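Local atomic coordinates of glutathione-dependent peroxiredoxin (PDB entry 3UMA), a protein that probably reduces hydrogen peroxide and organic hydroperoxides to water and alcohols, using glutathione as the thiol reductant, and so protects the cell against oxidative stress. Residues N164-P169 with T173-A178; L74-G79 with S148-M153; G107-H112 with I119-D124; P78-N83 with A178-L183. One frame throughout, in Å; residues are numbered along the deposited sequence.

Contact 1: residues N164-P169 with T173-A178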
loop_
_atom_site.group_PDB
_atom_site.type_symbol
_atom_site.label_atom_id
_atom_site.label_comp_id
_atom_site.label_asym_id
_atom_site.label_seq_id
_atom_site.Cartn_x
_atom_site.Cartn_y
_atom_site.Cartn_z
ATOM N N ASN A 164 -5.741 -4.755 8.187
ATOM C CA ASN A 164 -5.485 -6.184 8.048
ATOM C C ASN A 164 -4.003 -6.394 7.820
ATOM O O ASN A 164 -3.524 -6.160 6.723
ATOM C CB ASN A 164 -6.277 -6.729 6.860
ATOM C CG ASN A 164 -7.756 -6.351 6.913
ATOM O OD1 ASN A 164 -8.289 -5.718 5.995
ATOM N ND2 ASN A 164 -8.417 -6.733 7.980
ATOM N N ILE A 165 -3.287 -6.810 8.862
ATOM C CA ILE A 165 -1.837 -7.010 8.816
ATOM C C ILE A 165 -1.509 -8.495 8.714
ATOM O O ILE A 165 -1.970 -9.275 9.537
ATOM C CB ILE A 165 -1.155 -6.465 10.093
ATOM C CG1 ILE A 165 -1.549 -4.990 10.344
ATOM C CG2 ILE A 165 0.371 -6.670 10.036
ATOM C CD1 ILE A 165 -1.129 -4.465 11.741
ATOM N N GLU A 166 -0.704 -8.876 7.721
ATOM C CA GLU A 166 -0.271 -10.272 7.569
ATOM C C GLU A 166 0.852 -10.626 8.541
ATOM O O GLU A 166 1.867 -9.928 8.625
ATOM C CB GLU A 166 0.223 -10.546 6.147
ATOM C CG GLU A 166 -0.781 -10.251 5.034
ATOM C CD GLU A 166 -1.940 -11.245 4.961
ATOM O OE1 GLU A 166 -1.956 -12.221 5.750
ATOM O OE2 GLU A 166 -2.831 -11.049 4.107
ATOM N N GLU A 167 0.684 -11.730 9.255
ATOM C CA GLU A 167 1.758 -12.260 10.105
ATOM C C GLU A 167 2.920 -12.781 9.256
ATOM O O GLU A 167 4.065 -12.819 9.699
ATOM C CB GLU A 167 1.223 -13.371 11.013
ATOM C CG GLU A 167 1.227 -13.005 12.501
ATOM C CD GLU A 167 2.341 -13.731 13.274
ATOM O OE1 GLU A 167 2.147 -14.932 13.598
ATOM O OE2 GLU A 167 3.402 -13.107 13.560
ATOM N N SER A 168 2.620 -13.159 8.024
ATOM C CA SER A 168 3.622 -13.735 7.150
ATOM C C SER A 168 3.544 -13.056 5.785
ATOM O O SER A 168 2.454 -12.926 5.224
ATOM C CB SER A 168 3.400 -15.247 7.037
ATOM O OG SER A 168 3.864 -15.744 5.794
ATOM N N PRO A 169 4.692 -12.591 5.265
ATOM C CA PRO A 169 4.688 -11.883 3.992
ATOM C C PRO A 169 4.311 -12.757 2.794
ATOM O O PRO A 169 3.938 -12.223 1.759
ATOM C CB PRO A 169 6.132 -11.383 3.863
ATOM C CG PRO A 169 6.934 -12.321 4.709
ATOM C CD PRO A 169 6.037 -12.611 5.876
ATOM N N THR A 173 -4.178 -13.131 2.174
ATOM C CA THR A 173 -5.628 -13.339 2.197
ATOM C C THR A 173 -6.350 -12.257 2.996
ATOM O O THR A 173 -7.143 -11.507 2.432
ATOM C CB THR A 173 -5.998 -14.775 2.669
ATOM O OG1 THR A 173 -5.473 -15.720 1.727
ATOM C CG2 THR A 173 -7.491 -14.948 2.769
ATOM N N ALA A 174 -6.053 -12.174 4.291
ATOM C CA ALA A 174 -6.593 -11.121 5.157
ATOM C C ALA A 174 -6.412 -9.711 4.551
ATOM O O ALA A 174 -7.318 -8.871 4.638
ATOM C CB ALA A 174 -5.969 -11.215 6.586
ATOM N N SER A 175 -5.278 -9.485 3.883
ATOM C CA SER A 175 -4.977 -8.182 3.264
ATOM C C SER A 175 -5.346 -8.096 1.781
ATOM O O SER A 175 -5.113 -7.081 1.141
ATOM C CB SER A 175 -3.495 -7.820 3.487
ATOM O OG SER A 175 -2.642 -8.657 2.730
ATOM N N GLY A 176 -5.956 -9.153 1.248
ATOM C CA GLY A 176 -6.301 -9.240 -0.168
ATOM C C GLY A 176 -7.535 -8.447 -0.555
ATOM O O GLY A 176 -8.315 -8.029 0.316
ATOM N N ALA A 177 -7.685 -8.207 -1.857
ATOM C CA ALA A 177 -8.812 -7.431 -2.388
ATOM C C ALA A 177 -10.156 -8.069 -2.062
ATOM O O ALA A 177 -11.113 -7.377 -1.691
ATOM C CB ALA A 177 -8.685 -7.248 -3.878
ATOM N N ALA A 178 -10.237 -9.384 -2.209
ATOM C CA ALA A 178 -11.477 -10.097 -1.929
ATOM C C ALA A 178 -11.926 -9.857 -0.494
ATOM O O ALA A 178 -13.078 -9.504 -0.262
ATOM C CB ALA A 178 -11.326 -11.583 -2.243
HETATM O O HOH W 1 -3.671 -13.885 5.156
#
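E166 meets S175 with a single carboxylate oxygen, and two donors of the serine converge on it. S175 OG donates a hydrogen bond to E166 OE2 over 2.8 Å and arrives on the anti lone pair, the one turned away from OE1. S175 N donates to the same E166 OE2 at 2.9 Å with an N-H...O angle of 153°, but from above the carboxylate, 42° out of its plane, and the hydroxyl and amide of one residue therefore grip the oxygen from different directions. The glutamate can present it this way because its chain bends at chi2 (-72°), which turns the carboxylate toward the turn formed by T173 to G176. E166 OE1 is engaged through a water that donates to it at 2.5 Å; this water in turn accepts from A174 N at 3.1 Å. One carboxylate thus holds two successive amides of a type I turn, A174 through water and S175 directly, while the turn closes on itself by the bond from G176 N to T173 O (2.9 Å). Beside this polar grip the packing is plain: N164 CB lies 3.3 Å from A174 O, and S175 CB rests 3.6 Å from N164 O.

Backbone bonds from N164 to S152 and from E166 to R150 pair this end of strand 159-165 with strand 147-156. Further along the chain, G176 is the N-cap residue of helix 177-183, and S175 O accepts the hydroxyl of Y80, which places the turn between that sheet edge, the last helix and helix 70-82.

Contact 2: residues L74-G79 with S148-M153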
loop_
_atom_site.group_PDB
_atom_site.type_symbol
_atom_site.label_atom_id
_atom_site.label_comp_id
_atom_site.label_asym_id
_atom_site.label_seq_id
_atom_site.Cartn_x
_atom_site.Cartn_y
_atom_site.Cartn_z
ATOM N N LEU A 74 2.007 -11.608 -8.322
ATOM C CA LEU A 74 1.152 -12.659 -8.877
ATOM C C LEU A 74 -0.176 -12.758 -8.156
ATOM O O LEU A 74 -1.146 -13.286 -8.702
ATOM C CB LEU A 74 1.844 -14.027 -8.804
ATOM C CG LEU A 74 3.119 -14.225 -9.629
ATOM C CD1 LEU A 74 3.838 -15.482 -9.139
ATOM C CD2 LEU A 74 2.775 -14.328 -11.117
ATOM N N ASN A 75 -0.207 -12.254 -6.929
ATOM C CA ASN A 75 -1.307 -12.479 -6.013
ATOM C C ASN A 75 -1.914 -11.155 -5.479
ATOM O O ASN A 75 -3.048 -10.830 -5.793
ATOM C CB ASN A 75 -0.748 -13.333 -4.862
ATOM C CG ASN A 75 -1.812 -13.990 -4.031
ATOM O OD1 ASN A 75 -2.768 -13.350 -3.592
ATOM N ND2 ASN A 75 -1.640 -15.292 -3.783
ATOM N N HIS A 76 -1.146 -10.403 -4.685
ATOM C CA HIS A 76 -1.673 -9.280 -3.907
ATOM C C HIS A 76 -2.174 -8.154 -4.841
ATOM O O HIS A 76 -3.353 -7.808 -4.824
ATOM C CB HIS A 76 -0.611 -8.817 -2.898
ATOM C CG HIS A 76 -1.128 -7.977 -1.763
ATOM N ND1 HIS A 76 -2.458 -7.915 -1.403
ATOM C CD2 HIS A 76 -0.467 -7.193 -0.877
ATOM C CE1 HIS A 76 -2.598 -7.117 -0.358
ATOM N NE2 HIS A 76 -1.401 -6.673 -0.012
ATOM N N LEU A 77 -1.297 -7.641 -5.696
ATOM C CA LEU A 77 -1.662 -6.565 -6.618
ATOM C C LEU A 77 -2.713 -6.948 -7.662
ATOM O O LEU A 77 -3.687 -6.213 -7.842
ATOM C CB LEU A 77 -0.415 -5.994 -7.311
ATOM C CG LEU A 77 -0.644 -4.966 -8.427
ATOM C CD1 LEU A 77 -1.249 -3.689 -7.839
ATOM C CD2 LEU A 77 0.657 -4.674 -9.182
ATOM N N PRO A 78 -2.521 -8.087 -8.373
ATOM C CA PRO A 78 -3.555 -8.460 -9.350
ATOM C C PRO A 78 -4.940 -8.536 -8.736
ATOM O O PRO A 78 -5.904 -8.200 -9.409
ATOM C CB PRO A 78 -3.113 -9.847 -9.836
ATOM C CG PRO A 78 -1.650 -9.846 -9.644
ATOM C CD PRO A 78 -1.394 -9.038 -8.387
ATOM N N GLY A 79 -5.039 -8.941 -7.471
ATOM C CA GLY A 79 -6.327 -8.993 -6.773
ATOM C C GLY A 79 -7.000 -7.628 -6.716
ATOM O O GLY A 79 -8.199 -7.508 -6.981
ATOM N N SER A 148 8.242 -3.100 3.916
ATOM C CA SER A 148 6.994 -3.041 4.648
ATOM C C SER A 148 6.426 -4.455 4.818
ATOM O O SER A 148 6.483 -5.260 3.883
ATOM C CB SER A 148 5.965 -2.208 3.872
ATOM O OG SER A 148 4.758 -2.082 4.604
ATOM N N LYS A 149 5.885 -4.737 6.002
ATOM C CA LYS A 149 4.893 -5.816 6.155
ATOM C C LYS A 149 3.790 -5.708 5.101
ATOM O O LYS A 149 3.454 -4.593 4.642
ATOM C CB LYS A 149 4.243 -5.739 7.537
ATOM C CG LYS A 149 5.160 -6.188 8.630
ATOM C CD LYS A 149 4.476 -6.213 9.970
ATOM C CE LYS A 149 5.346 -6.992 10.929
ATOM N NZ LYS A 149 4.942 -6.747 12.330
ATOM N N ARG A 150 3.229 -6.852 4.703
ATOM C CA ARG A 150 2.016 -6.837 3.874
ATOM C C ARG A 150 0.792 -6.477 4.743
ATOM O O ARG A 150 0.581 -7.065 5.802
ATOM C CB ARG A 150 1.821 -8.172 3.154
ATOM C CG ARG A 150 0.654 -8.195 2.165
ATOM C CD ARG A 150 0.525 -9.539 1.382
ATOM N NE ARG A 150 1.828 -10.101 1.014
ATOM C CZ ARG A 150 2.589 -9.697 -0.003
ATOM N NH1 ARG A 150 2.225 -8.709 -0.813
ATOM N NH2 ARG A 150 3.762 -10.269 -0.189
ATOM N N TYR A 151 0.004 -5.499 4.301
ATOM C CA TYR A 151 -1.208 -5.092 5.015
ATOM C C TYR A 151 -2.157 -4.428 4.033
ATOM O O TYR A 151 -1.757 -4.070 2.918
ATOM C CB TYR A 151 -0.921 -4.174 6.238
ATOM C CG TYR A 151 -0.308 -2.811 5.906
ATOM C CD1 TYR A 151 -1.079 -1.787 5.324
ATOM C CD2 TYR A 151 1.045 -2.549 6.169
ATOM C CE1 TYR A 151 -0.527 -0.537 5.011
ATOM C CE2 TYR A 151 1.613 -1.295 5.867
ATOM C CZ TYR A 151 0.817 -0.292 5.290
ATOM O OH TYR A 151 1.371 0.935 4.960
ATOM N N SER A 152 -3.418 -4.306 4.430
ATOM C CA SER A 152 -4.347 -3.429 3.735
ATOM C C SER A 152 -5.085 -2.626 4.804
ATOM O O SER A 152 -5.195 -3.050 5.963
ATOM C CB SER A 152 -5.344 -4.203 2.868
ATOM O OG SER A 152 -6.246 -4.887 3.709
HETATM N N MSE A 153 -5.562 -1.453 4.431
HETATM C CA MSE A 153 -6.307 -0.658 5.383
HETATM C C MSE A 153 -7.344 0.164 4.654
HETATM O O MSE A 153 -7.145 0.538 3.505
HETATM C CB MSE A 153 -5.391 0.213 6.261
HETATM C CG MSE A 153 -4.450 1.103 5.504
HETATM SE SE MSE A 153 -3.452 2.311 6.678
HETATM C CE MSE A 153 -2.235 1.135 7.643
#
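The H76 imidazole carries R150 CD over one face and has Y151 O in its plane at the edge. CD stands 3.8 Å from the centroid of the H76 ring and 28° off its normal, a CH-pi contact, and R150 CG lies close by at 3.4 Å from H76 NE2. Y151 O approaches more loosely, 3.9 Å from H76 NE2. The guanidinium of R150 does not stack on the ring: the two planes are 84° apart, and H76 CD2 lies in the guanidinium plane at its edge, 3.1 Å from R150 NH1. The side chains slide past each other in opposite directions, so the methylenes of the arginine do the packing while its head runs back past CD2 toward H76 CB. What carries the head there is the turn at chi3 (-38°), after two nearly fully extended torsions.

This is the helix-on-sheet packing of the thioredoxin-like peroxiredoxin fold, with helix 70-82 bearing C72, the predicted peroxidatic cysteine. R150 touches both T71 and C72, a position consistent with the conserved active-site arginine of peroxiredoxins. Its NH2 donates to P169 O, which fixes the far end of the guanidinium. With a leucine in its place, P169 O would probably be left without that donor and H76 CD2 without the guanidinium edge beside it. H76 is also braced by F62, met edge-to-face, and by V64, both on strand 58-64, which runs antiparallel to strand 147-156. Along the helix, the wider pi-type turn at 74-76 and the kink at P78 fall on both sides of L77, just where H76 faces the strand.

Contact 3: residues G107-H112 with I119-D124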
loop_
_atom_site.group_PDB
_atom_site.type_symbol
_atom_site.label_atom_id
_atom_site.label_comp_id
_atom_site.label_asym_id
_atom_site.label_seq_id
_atom_site.Cartn_x
_atom_site.Cartn_y
_atom_site.Cartn_z
ATOM N N GLY A 107 7.270 2.728 -10.934
ATOM C CA GLY A 107 6.739 3.063 -12.274
ATOM C C GLY A 107 6.793 1.922 -13.270
ATOM O O GLY A 107 5.831 1.675 -14.005
ATOM N N ALA A 108 7.920 1.216 -13.321
ATOM C CA ALA A 108 8.009 0.030 -14.173
ATOM C C ALA A 108 6.978 -1.047 -13.785
ATOM O O ALA A 108 6.387 -1.713 -14.645
ATOM C CB ALA A 108 9.424 -0.536 -14.139
ATOM N N TRP A 109 6.749 -1.199 -12.487
ATOM C CA TRP A 109 5.777 -2.185 -11.993
ATOM C C TRP A 109 4.342 -1.791 -12.336
ATOM O O TRP A 109 3.521 -2.641 -12.679
ATOM C CB TRP A 109 5.924 -2.349 -10.484
ATOM C CG TRP A 109 5.311 -3.622 -9.916
ATOM C CD1 TRP A 109 5.301 -4.869 -10.497
ATOM C CD2 TRP A 109 4.678 -3.770 -8.635
ATOM N NE1 TRP A 109 4.696 -5.773 -9.658
ATOM C CE2 TRP A 109 4.306 -5.132 -8.507
ATOM C CE3 TRP A 109 4.392 -2.883 -7.580
ATOM C CZ2 TRP A 109 3.632 -5.634 -7.366
ATOM C CZ3 TRP A 109 3.743 -3.382 -6.437
ATOM C CH2 TRP A 109 3.368 -4.752 -6.344
ATOM N N ALA A 110 4.045 -0.500 -12.243
ATOM C CA ALA A 110 2.738 0.019 -12.678
ATOM C C ALA A 110 2.468 -0.368 -14.131
ATOM O O ALA A 110 1.383 -0.845 -14.477
ATOM C CB ALA A 110 2.696 1.529 -12.509
ATOM N N THR A 111 3.475 -0.173 -14.979
ATOM C CA THR A 111 3.327 -0.382 -16.421
ATOM C C THR A 111 3.198 -1.881 -16.706
ATOM O O THR A 111 2.314 -2.316 -17.453
ATOM C CB THR A 111 4.544 0.222 -17.183
ATOM O OG1 THR A 111 4.613 1.632 -16.934
ATOM C CG2 THR A 111 4.456 -0.036 -18.698
ATOM N N HIS A 112 4.061 -2.678 -16.094
ATOM C CA HIS A 112 4.078 -4.090 -16.426
ATOM C C HIS A 112 2.987 -4.928 -15.768
ATOM O O HIS A 112 2.607 -5.961 -16.294
ATOM C CB HIS A 112 5.484 -4.658 -16.264
ATOM C CG HIS A 112 6.447 -4.073 -17.255
ATOM N ND1 HIS A 112 7.603 -3.416 -16.884
ATOM C CD2 HIS A 112 6.384 -3.988 -18.607
ATOM C CE1 HIS A 112 8.229 -2.988 -17.965
ATOM N NE2 HIS A 112 7.510 -3.323 -19.024
ATOM N N ILE A 119 -4.648 2.816 -10.395
ATOM C CA ILE A 119 -4.375 2.742 -8.972
ATOM C C ILE A 119 -3.097 3.540 -8.729
ATOM O O ILE A 119 -2.239 3.590 -9.605
ATOM C CB ILE A 119 -4.261 1.225 -8.587
ATOM C CG1 ILE A 119 -5.571 0.735 -7.993
ATOM C CG2 ILE A 119 -3.088 0.889 -7.671
ATOM C CD1 ILE A 119 -5.905 -0.663 -8.386
ATOM N N HIS A 120 -2.970 4.198 -7.579
ATOM C CA HIS A 120 -1.691 4.845 -7.249
ATOM C C HIS A 120 -0.586 3.800 -6.964
ATOM O O HIS A 120 -0.841 2.770 -6.324
ATOM C CB HIS A 120 -1.809 5.780 -6.056
ATOM C CG HIS A 120 -2.704 6.958 -6.287
ATOM N ND1 HIS A 120 -2.231 8.193 -6.688
ATOM C CD2 HIS A 120 -4.044 7.099 -6.140
ATOM C CE1 HIS A 120 -3.244 9.034 -6.789
ATOM N NE2 HIS A 120 -4.354 8.395 -6.464
ATOM N N PHE A 121 0.612 4.067 -7.466
ATOM C CA PHE A 121 1.806 3.293 -7.126
ATOM C C PHE A 121 2.756 4.215 -6.379
ATOM O O PHE A 121 3.430 5.047 -6.994
ATOM C CB PHE A 121 2.466 2.712 -8.392
ATOM C CG PHE A 121 1.725 1.519 -8.961
ATOM C CD1 PHE A 121 2.253 0.228 -8.833
ATOM C CD2 PHE A 121 0.502 1.690 -9.617
ATOM C CE1 PHE A 121 1.586 -0.881 -9.355
ATOM C CE2 PHE A 121 -0.202 0.589 -10.113
ATOM C CZ PHE A 121 0.348 -0.705 -9.971
ATOM N N LEU A 122 2.773 4.072 -5.055
ATOM C CA LEU A 122 3.481 4.982 -4.189
ATOM C C LEU A 122 4.815 4.392 -3.761
ATOM O O LEU A 122 4.874 3.274 -3.231
ATOM C CB LEU A 122 2.641 5.295 -2.938
ATOM C CG LEU A 122 1.212 5.817 -3.131
ATOM C CD1 LEU A 122 0.534 6.000 -1.775
ATOM C CD2 LEU A 122 1.240 7.142 -3.914
ATOM N N SER A 123 5.868 5.171 -3.959
ATOM C CA SER A 123 7.201 4.806 -3.559
ATOM C C SER A 123 7.480 5.355 -2.162
ATOM O O SER A 123 7.379 6.577 -1.937
ATOM C CB SER A 123 8.206 5.342 -4.591
ATOM O OG SER A 123 9.475 5.511 -4.010
ATOM N N ASP A 124 7.759 4.455 -1.222
ATOM C CA ASP A 124 8.224 4.796 0.133
ATOM C C ASP A 124 9.690 4.339 0.255
ATOM O O ASP A 124 10.054 3.510 1.122
ATOM C CB ASP A 124 7.335 4.126 1.193
ATOM C CG ASP A 124 7.619 4.610 2.596
ATOM O OD1 ASP A 124 8.011 5.775 2.764
ATOM O OD2 ASP A 124 7.459 3.827 3.561
#
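Aromatic contact comes first: F121 points its ring edge at the face of the W109 indole in an offset edge-to-face pair. The phenyl and the six-membered indole ring have centroids 5.9 Å apart and planes at 88°, and the nearest atoms are W109 CE3 and F121 CE1 at 3.9 Å. W109 brings its indole across the phenyl through a chi1 of -162°, which sets CG opposite the main-chain nitrogen.

The second interaction is CH-pi. A110 CB sits 3.6 Å from the centroid of the F121 ring, 12° off the normal, hence almost over its centre; A110 CA backs it up, 3.6 Å from F121 CE1. With an alanine replacing F121, the A110 methyl would probably lose the ring face it rests on and W109 its edge-on partner.

Polar bonding belongs to the helix itself: T111 N (3.1 Å) and T111 OG1 (3.2 Å) both donate to G107 O, from opposite faces of its carbonyl plane.

The contact packs helix 103-113 onto the second strand of the beta-alpha-beta unit 94-99, 103-113, 120-123. The F121 side of the indole, which also touches C72, is held by apolar packing, a weak bond from W109 NE1 to S73 OG adding a polar anchor.

Contact 4: residues P78-N83 with A178-L183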
loop_
_atom_site.group_PDB
_atom_site.type_symbol
_atom_site.label_atom_id
_atom_site.label_comp_id
_atom_site.label_asym_id
_atom_site.label_seq_id
_atom_site.Cartn_x
_atom_site.Cartn_y
_atom_site.Cartn_z
ATOM N N PRO A 78 -2.521 -8.087 -8.373
ATOM C CA PRO A 78 -3.555 -8.460 -9.350
ATOM C C PRO A 78 -4.940 -8.536 -8.736
ATOM O O PRO A 78 -5.904 -8.200 -9.409
ATOM C CB PRO A 78 -3.113 -9.847 -9.836
ATOM C CG PRO A 78 -1.650 -9.846 -9.644
ATOM C CD PRO A 78 -1.394 -9.038 -8.387
ATOM N N GLY A 79 -5.039 -8.941 -7.471
ATOM C CA GLY A 79 -6.327 -8.993 -6.773
ATOM C C GLY A 79 -7.000 -7.628 -6.716
ATOM O O GLY A 79 -8.199 -7.508 -6.981
ATOM N N TYR A 80 -6.243 -6.596 -6.344
ATOM C CA TYR A 80 -6.778 -5.234 -6.368
ATOM C C TYR A 80 -7.066 -4.719 -7.770
ATOM O O TYR A 80 -8.047 -4.005 -7.954
ATOM C CB TYR A 80 -5.915 -4.254 -5.568
ATOM C CG TYR A 80 -6.096 -4.465 -4.085
ATOM C CD1 TYR A 80 -7.126 -3.831 -3.397
ATOM C CD2 TYR A 80 -5.280 -5.348 -3.383
ATOM C CE1 TYR A 80 -7.324 -4.050 -2.053
ATOM C CE2 TYR A 80 -5.465 -5.568 -2.054
ATOM C CZ TYR A 80 -6.490 -4.917 -1.381
ATOM O OH TYR A 80 -6.682 -5.144 -0.034
ATOM N N LEU A 81 -6.250 -5.083 -8.759
ATOM C CA LEU A 81 -6.541 -4.669 -10.136
ATOM C C LEU A 81 -7.789 -5.377 -10.679
ATOM O O LEU A 81 -8.601 -4.763 -11.371
ATOM C CB LEU A 81 -5.344 -4.889 -11.070
ATOM C CG LEU A 81 -4.050 -4.151 -10.686
ATOM C CD1 LEU A 81 -2.950 -4.403 -11.678
ATOM C CD2 LEU A 81 -4.294 -2.648 -10.543
ATOM N N GLU A 82 -7.948 -6.659 -10.346
ATOM C CA GLU A 82 -9.116 -7.423 -10.792
ATOM C C GLU A 82 -10.394 -6.938 -10.091
ATOM O O GLU A 82 -11.455 -6.924 -10.697
ATOM C CB GLU A 82 -8.893 -8.946 -10.654
ATOM C CG GLU A 82 -7.379 -9.343 -10.721
ATOM C CD GLU A 82 -7.006 -10.574 -11.572
ATOM O OE1 GLU A 82 -7.279 -11.723 -11.153
ATOM O OE2 GLU A 82 -6.359 -10.389 -12.635
ATOM N N ASN A 83 -10.280 -6.508 -8.831
ATOM C CA ASN A 83 -11.441 -6.038 -8.053
ATOM C C ASN A 83 -11.630 -4.489 -7.977
ATOM O O ASN A 83 -12.471 -4.006 -7.214
ATOM C CB ASN A 83 -11.419 -6.656 -6.642
ATOM C CG ASN A 83 -11.729 -8.167 -6.643
ATOM O OD1 ASN A 83 -12.873 -8.575 -6.857
ATOM N ND2 ASN A 83 -10.712 -8.995 -6.378
ATOM N N ALA A 178 -10.237 -9.384 -2.209
ATOM C CA ALA A 178 -11.477 -10.097 -1.929
ATOM C C ALA A 178 -11.926 -9.857 -0.494
ATOM O O ALA A 178 -13.078 -9.504 -0.262
ATOM C CB ALA A 178 -11.326 -11.583 -2.243
ATOM N N ALA A 179 -11.008 -9.981 0.462
ATOM C CA ALA A 179 -11.320 -9.664 1.865
ATOM C C ALA A 179 -11.720 -8.193 2.102
ATOM O O ALA A 179 -12.625 -7.898 2.903
ATOM C CB ALA A 179 -10.163 -10.061 2.791
HETATM N N MSE A 180 -11.058 -7.274 1.407
HETATM C CA MSE A 180 -11.416 -5.856 1.519
HETATM C C MSE A 180 -12.868 -5.621 1.073
HETATM O O MSE A 180 -13.632 -4.966 1.789
HETATM C CB MSE A 180 -10.444 -4.966 0.725
HETATM C CG MSE A 180 -10.751 -3.462 0.807
HETATM SE SE MSE A 180 -10.795 -2.802 2.644
HETATM C CE MSE A 180 -8.891 -2.947 3.125
ATOM N N LEU A 181 -13.234 -6.145 -0.098
ATOM C CA LEU A 181 -14.615 -6.043 -0.602
ATOM C C LEU A 181 -15.676 -6.467 0.416
ATOM O O LEU A 181 -16.734 -5.849 0.496
ATOM C CB LEU A 181 -14.815 -6.855 -1.882
ATOM C CG LEU A 181 -14.619 -6.174 -3.229
ATOM C CD1 LEU A 181 -14.597 -7.244 -4.326
ATOM C CD2 LEU A 181 -15.709 -5.127 -3.508
ATOM N N GLU A 182 -15.384 -7.514 1.182
ATOM C CA GLU A 182 -16.262 -7.964 2.266
ATOM C C GLU A 182 -16.395 -6.956 3.400
ATOM O O GLU A 182 -17.383 -6.983 4.143
ATOM C CB GLU A 182 -15.789 -9.305 2.830
ATOM C CG GLU A 182 -16.137 -10.507 1.958
ATOM C CD GLU A 182 -15.839 -11.841 2.641
ATOM O OE1 GLU A 182 -15.314 -11.845 3.784
ATOM O OE2 GLU A 182 -16.133 -12.894 2.027
ATOM N N LEU A 183 -15.409 -6.073 3.545
ATOM C CA LEU A 183 -15.416 -5.092 4.629
ATOM C C LEU A 183 -16.177 -3.843 4.263
ATOM O O LEU A 183 -16.611 -3.106 5.145
ATOM C CB LEU A 183 -13.991 -4.702 5.028
ATOM C CG LEU A 183 -13.187 -5.762 5.763
ATOM C CD1 LEU A 183 -11.736 -5.321 5.886
ATOM C CD2 LEU A 183 -13.813 -6.036 7.133
#
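N83 and L181 make the closest approach between these two segments: N83 OD1 lies 3.3 Å from L181 CD1, and N83 CG follows at 3.8 Å from the same methyl. This is van der Waals contact of an amide oxygen with a leucine branch, the two side chains crossing obliquely. The second touch is made by Y80, whose OH stands 3.8 Å from CB of selenomethionine M180, while Y80 CE1 is 4.3 Å from that M180 CB. The phenol thus meets the root of the M180 chain; beyond CB that chain bends at both chi2 (57°) and chi3, carrying its methyl toward S152.

A second shell holds these groups in place. N83 ND2 donates to G79 O at 3.0 Å with an N-H...O angle of 146°, folding the amide back over its own helix and turning OD1 outward to L181. G79 O also takes the backbone N of N83 at 3.0 Å, and the two donors reach it from opposite faces of its carbonyl plane. The carbonyl of G79 therefore takes both nitrogens of N83 and fixes the rotation of its side chain. On the tyrosine, the hydroxyl is bonded to S175 O, just ahead of the last helix, and the ring stacks on F62.

Here the C-terminal end of helix 70-82 meets helix 177-183. L181 extends the packing to A86 and I87 of helix 84-88, and below the helices Y80 and M180 both rest on V60 of strand 58-64 and on S152 of strand 147-156.

From the N terminus, helix 70-82 supplies the first segments of contacts 2 and 4, which share P78 and G79. Contact 3 then opens and closes within 107-124, a short loop nested inside both, completing a beta-alpha-beta crossover; L77 touches W109 and F121, linking it to contact 2. That contact closes next, when strand 147-156 returns beneath the helix. Contact 1 opens afterward, on the adjacent strand 159-165, and its tight loop lies inside the long one that contact 4 closes with helix 177-183. Contacts 1 and 4 share A178. Contacts 2 and 4 tie helix 70-82 to sheet and C-terminal helix, contact 3 docks helix 103-113 on the sheet, and contact 1 adds the turn before helix 177-183.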